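Local coordinates for lactaldehyde dehydrogenase (Escherichia coli, PDB 2IMP) that catalyses the NAD+-dependent, irreversible oxidation of L-lactaldehyde to L-lactate, and also oxidises glycolaldehyde, in the breakdown of L-fucose and L-rhamnose, at the interface of chains A and B. Residues are numbered along the deposited sequence; one frame, centred on the assembly and turned at random. Chains: chain A/B, Lactaldehyde dehydrogenase.

Contact 1 and contact 2 are neighbouring patches of one two-fold interface, their C-alpha centres about 9 Å apart. On chain A both draw on strands 123-127, 134-142 and 470-478, and contact 2 adds the loop after the first. On chain B, B:Gln446, B:Gly447 and B:Phe448 run from contact 2 into contact 1, where helix 462-467 joins. This pairing holds two subunits of the homotetramer together. The centres of contacts 1 and 2 lie about 25 and 34 Å from chain A's own A:Glu251. The chain B loop, however, runs between the lactate-binding B:Glu443 and B:His449, so the interface may help to hold that part of the substrate site.

Contact 1: the interface of chains A and B. Residues chain A 125, 138, 472, 474; chain B 448, 463-464.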
loop_
_atom_site.group_PDB
_atom_site.type_symbol
_atom_site.label_atom_id
_atom_site.label_comp_id
_atom_site.label_asym_id
_atom_site.label_seq_id
_atom_site.Cartn_x
_atom_site.Cartn_y
_atom_site.Cartn_z
ATOM N N GLU A 125 -0.668 9.872 -0.180
ATOM C CA GLU A 125 -0.018 9.426 1.043
ATOM C C GLU A 125 0.441 10.548 1.976
ATOM O O GLU A 125 0.669 11.676 1.549
ATOM C CB GLU A 125 1.201 8.561 0.692
ATOM C CG GLU A 125 0.926 7.511 -0.374
ATOM C CD GLU A 125 2.164 7.134 -1.169
ATOM O OE1 GLU A 125 2.934 8.039 -1.550
ATOM O OE2 GLU A 125 2.362 5.930 -1.424
ATOM N N LEU A 138 1.405 13.835 0.013
ATOM C CA LEU A 138 1.548 13.417 -1.368
ATOM C C LEU A 138 0.185 13.128 -2.033
ATOM O O LEU A 138 -0.447 12.096 -1.786
ATOM C CB LEU A 138 2.469 12.188 -1.450
ATOM C CG LEU A 138 2.806 11.645 -2.843
ATOM C CD1 LEU A 138 4.178 10.967 -2.822
ATOM C CD2 LEU A 138 1.717 10.663 -3.291
ATOM N N THR A 472 2.077 12.637 -9.109
ATOM C CA THR A 472 2.122 13.125 -7.754
ATOM C C THR A 472 2.423 14.602 -7.549
ATOM O O THR A 472 3.144 15.233 -8.322
ATOM C CB THR A 472 3.158 12.328 -6.942
ATOM O OG1 THR A 472 4.450 12.491 -7.542
ATOM C CG2 THR A 472 2.805 10.850 -6.937
ATOM N N VAL A 474 3.737 16.593 -4.307
ATOM C CA VAL A 474 4.214 16.545 -2.939
ATOM C C VAL A 474 4.204 17.911 -2.254
ATOM O O VAL A 474 4.908 18.843 -2.666
ATOM C CB VAL A 474 5.636 15.939 -2.865
ATOM C CG1 VAL A 474 6.112 15.888 -1.422
ATOM C CG2 VAL A 474 5.627 14.535 -3.457
ATOM N N PHE B 448 9.081 12.571 -3.020
ATOM C CA PHE B 448 9.131 12.130 -4.406
ATOM C C PHE B 448 9.363 13.314 -5.355
ATOM O O PHE B 448 8.449 14.083 -5.657
ATOM C CB PHE B 448 7.848 11.366 -4.794
ATOM C CG PHE B 448 7.935 10.654 -6.139
ATOM C CD1 PHE B 448 9.095 9.976 -6.519
ATOM C CD2 PHE B 448 6.839 10.625 -7.003
ATOM C CE1 PHE B 448 9.169 9.283 -7.739
ATOM C CE2 PHE B 448 6.894 9.937 -8.223
ATOM C CZ PHE B 448 8.068 9.259 -8.592
ATOM N N LYS B 463 9.878 5.938 -1.671
ATOM C CA LYS B 463 9.356 4.680 -2.178
ATOM C C LYS B 463 9.124 4.679 -3.708
ATOM O O LYS B 463 9.469 3.727 -4.406
ATOM C CB LYS B 463 8.042 4.358 -1.462
ATOM C CG LYS B 463 7.427 3.022 -1.829
ATOM C CD LYS B 463 6.082 2.846 -1.138
ATOM C CE LYS B 463 5.087 3.916 -1.592
ATOM N NZ LYS B 463 3.810 3.852 -0.822
ATOM N N HIS B 464 8.543 5.759 -4.207
ATOM C CA HIS B 464 8.270 5.864 -5.628
ATOM C C HIS B 464 9.541 5.959 -6.479
ATOM O O HIS B 464 9.582 5.458 -7.596
ATOM C CB HIS B 464 7.345 7.054 -5.880
ATOM C CG HIS B 464 6.053 6.959 -5.129
ATOM N ND1 HIS B 464 5.128 5.965 -5.363
ATOM C CD2 HIS B 464 5.566 7.692 -4.100
ATOM C CE1 HIS B 464 4.132 6.083 -4.511
ATOM N NE2 HIS B 464 4.368 7.122 -3.729
HETATM O O HOH W 1 6.129 14.598 -7.008
#
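The carboxylate of A:Glu125 meets two basic side chains of chain B, B:His464 and B:Lys463. From CB the glutamate runs extended beyond CG, which lies anti to the carbonyl carbon (chi1 -46°). CD arrives at the edge of the B:His464 imidazole, in the plane of the ring. OE1 then accepts a nearly straight hydrogen bond from B:His464 NE2 at 2.8 Å, with 172° at the hydrogen. It is met on its syn side, and the carboxylate and ring planes are 32° apart. The other oxygen, OE2, makes a salt bridge with the B:Lys463 side-chain amino group, 2.6 Å from NZ. This too is a syn approach, but further out of the carboxylate plane. The two oxygens thus have separate partners, which should limit rotation of the carboxylate. The lysine beside it probably helps to balance its charge.

B:His464 is packed on other sides as well. Its CD2 lies 3.8 Å from the A:Leu138 methyl CD1, tip to tip. Within chain B, its CB sits over the centre of one face of the B:Phe448 ring. That ring crosses the A:Thr472 side chain at about a right angle. The threonine methyl CG2 is 4.0 Å from ring atom CD2. A:Val474 CG2 reaches the B:Phe448 CB at 4.1 Å. A:Thr472 OG1 also binds a water at 2.7 Å, and this water bonds to the B:Phe448 backbone O at 2.7 Å. The bridge ties a strand side chain to the partner's main chain.

On chain A the site is built from strands 123-127, 134-142 and 470-478. Chain B supplies helix 462-467 and the loop at B:Phe448, which directly precedes the lactate-binding B:His449. It is a mixed polar and apolar patch of the homotetramer's two-fold interface, its centre about 25 Å from the catalytic A:Glu251 of chain A.

Contact 2: the interface of chains A and B. Residues chain A 127-130, 136, 476; chain B 444, 446-447.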
loop_
_atom_site.group_PDB
_atom_site.type_symbol
_atom_site.label_atom_id
_atom_site.label_comp_id
_atom_site.label_asym_id
_atom_site.label_seq_id
_atom_site.Cartn_x
_atom_site.Cartn_y
_atom_site.Cartn_z
ATOM N N ILE A 127 3.443 11.320 4.506
ATOM C CA ILE A 127 4.787 10.903 4.863
ATOM C C ILE A 127 5.429 11.626 6.048
ATOM O O ILE A 127 5.390 12.854 6.132
ATOM C CB ILE A 127 5.717 11.071 3.639
ATOM C CG1 ILE A 127 5.120 10.328 2.439
ATOM C CG2 ILE A 127 7.113 10.555 3.950
ATOM C CD1 ILE A 127 5.719 10.752 1.100
ATOM N N GLN A 128 6.017 10.847 6.951
ATOM C CA GLN A 128 6.699 11.419 8.101
ATOM C C GLN A 128 7.870 12.314 7.675
ATOM O O GLN A 128 8.671 11.933 6.817
ATOM C CB GLN A 128 7.248 10.315 9.017
ATOM C CG GLN A 128 6.195 9.471 9.711
ATOM C CD GLN A 128 5.288 10.293 10.608
ATOM O OE1 GLN A 128 5.749 10.970 11.530
ATOM N NE2 GLN A 128 3.987 10.237 10.341
ATOM N N SER A 129 7.948 13.497 8.263
ATOM C CA SER A 129 9.026 14.421 7.953
ATOM C C SER A 129 10.118 14.458 9.034
ATOM O O SER A 129 9.854 14.104 10.178
ATOM C CB SER A 129 8.459 15.827 7.783
ATOM O OG SER A 129 9.495 16.787 7.750
ATOM N N ASP A 130 11.332 14.854 8.660
ATOM C CA ASP A 130 12.414 14.986 9.637
ATOM C C ASP A 130 12.303 16.335 10.395
ATOM O O ASP A 130 12.932 16.537 11.437
ATOM C CB ASP A 130 13.789 14.935 8.955
ATOM C CG ASP A 130 14.139 13.560 8.426
ATOM O OD1 ASP A 130 13.312 12.635 8.533
ATOM O OD2 ASP A 130 15.256 13.404 7.896
ATOM N N ILE A 136 4.219 16.187 5.314
ATOM C CA ILE A 136 4.495 15.939 3.915
ATOM C C ILE A 136 3.308 15.212 3.269
ATOM O O ILE A 136 3.092 14.024 3.502
ATOM C CB ILE A 136 5.767 15.094 3.731
ATOM C CG1 ILE A 136 6.969 15.819 4.338
ATOM C CG2 ILE A 136 6.009 14.845 2.254
ATOM C CD1 ILE A 136 8.244 14.993 4.340
ATOM N N TYR A 476 4.922 20.182 1.036
ATOM C CA TYR A 476 5.638 20.325 2.289
ATOM C C TYR A 476 5.021 21.465 3.111
ATOM O O TYR A 476 5.343 22.641 2.921
ATOM C CB TYR A 476 7.125 20.596 2.045
ATOM C CG TYR A 476 7.879 19.456 1.390
ATOM C CD1 TYR A 476 7.818 19.249 0.013
ATOM C CD2 TYR A 476 8.679 18.595 2.146
ATOM C CE1 TYR A 476 8.540 18.221 -0.598
ATOM C CE2 TYR A 476 9.401 17.559 1.544
ATOM C CZ TYR A 476 9.324 17.381 0.168
ATOM O OH TYR A 476 10.035 16.365 -0.438
ATOM N N ALA B 444 12.965 16.229 0.562
ATOM C CA ALA B 444 13.382 15.234 1.535
ATOM C C ALA B 444 13.675 13.879 0.854
ATOM O O ALA B 444 13.066 13.559 -0.176
ATOM C CB ALA B 444 12.291 15.059 2.594
ATOM N N GLN B 446 12.751 11.019 1.682
ATOM C CA GLN B 446 11.559 10.176 1.708
ATOM C C GLN B 446 10.371 10.735 0.870
ATOM O O GLN B 446 9.281 10.161 0.863
ATOM C CB GLN B 446 11.086 9.928 3.151
ATOM C CG GLN B 446 10.624 11.173 3.901
ATOM C CD GLN B 446 11.739 11.820 4.710
ATOM O OE1 GLN B 446 12.853 12.003 4.220
ATOM N NE2 GLN B 446 11.437 12.174 5.954
ATOM N N GLY B 447 10.591 11.850 0.182
ATOM C CA GLY B 447 9.532 12.411 -0.643
ATOM C C GLY B 447 9.599 11.836 -2.048
ATOM O O GLY B 447 10.093 10.728 -2.257
#
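B:Gln446 of one subunit and A:Ile127 of the other lie alongside one another, pointing opposite ways. The glutamine's aliphatic stem makes the apolar contact. Its CG lies 3.6 Å from the isoleucine branch methyl CG2. The glutamine starts with CG between the backbone N and the carbonyl carbon (chi1 64°). It then bends at chi2, bringing the terminal amide to the loop after strand 123-127.

There the amide nitrogen NE2 bonds to two acceptors of chain A. The first is the backbone O of A:Gln128, at 2.9 Å. This bond is close to straight, with 170° at the hydrogen. The acceptor lies nearly in the amide plane, while the donor is tilted somewhat from the carbonyl plane. The second is the carboxylate oxygen OD1 of A:Asp130, at 3.2 Å. Here the side chains cross obliquely, with amide and carboxylate planes 52° apart. NE2 comes from above the carboxylate plane, and the bond is more bent. Together the two acceptors should hold the amide against turning. At B:Gln446 an alanine would remove this donor, would probably leave the A:Gln128 carbonyl and the A:Asp130 carboxylate without it, and would be likely to open a gap beside the A:Ile127 methyl.

Across the patch, A:Tyr476 on strand 470-478 points its phenol tip at the chain B loop. The B:Ala444 methyl CB sits at the edge of the tyrosine ring, in its plane, 4.0 Å from CE2. The hydroxyl end meets the partner's main chain. B:Gly447, with no side chain, passes near the same hydroxyl. A:Ile136 lends further apolar surface beside B:Ala444. This is loop-to-strand packing within the homotetramer's two-fold interface, with polar bonds at both ends. At the tyrosine end, the backbone N of B:Ala444 donates to the phenol oxygen OH of A:Tyr476 at 3.1 Å.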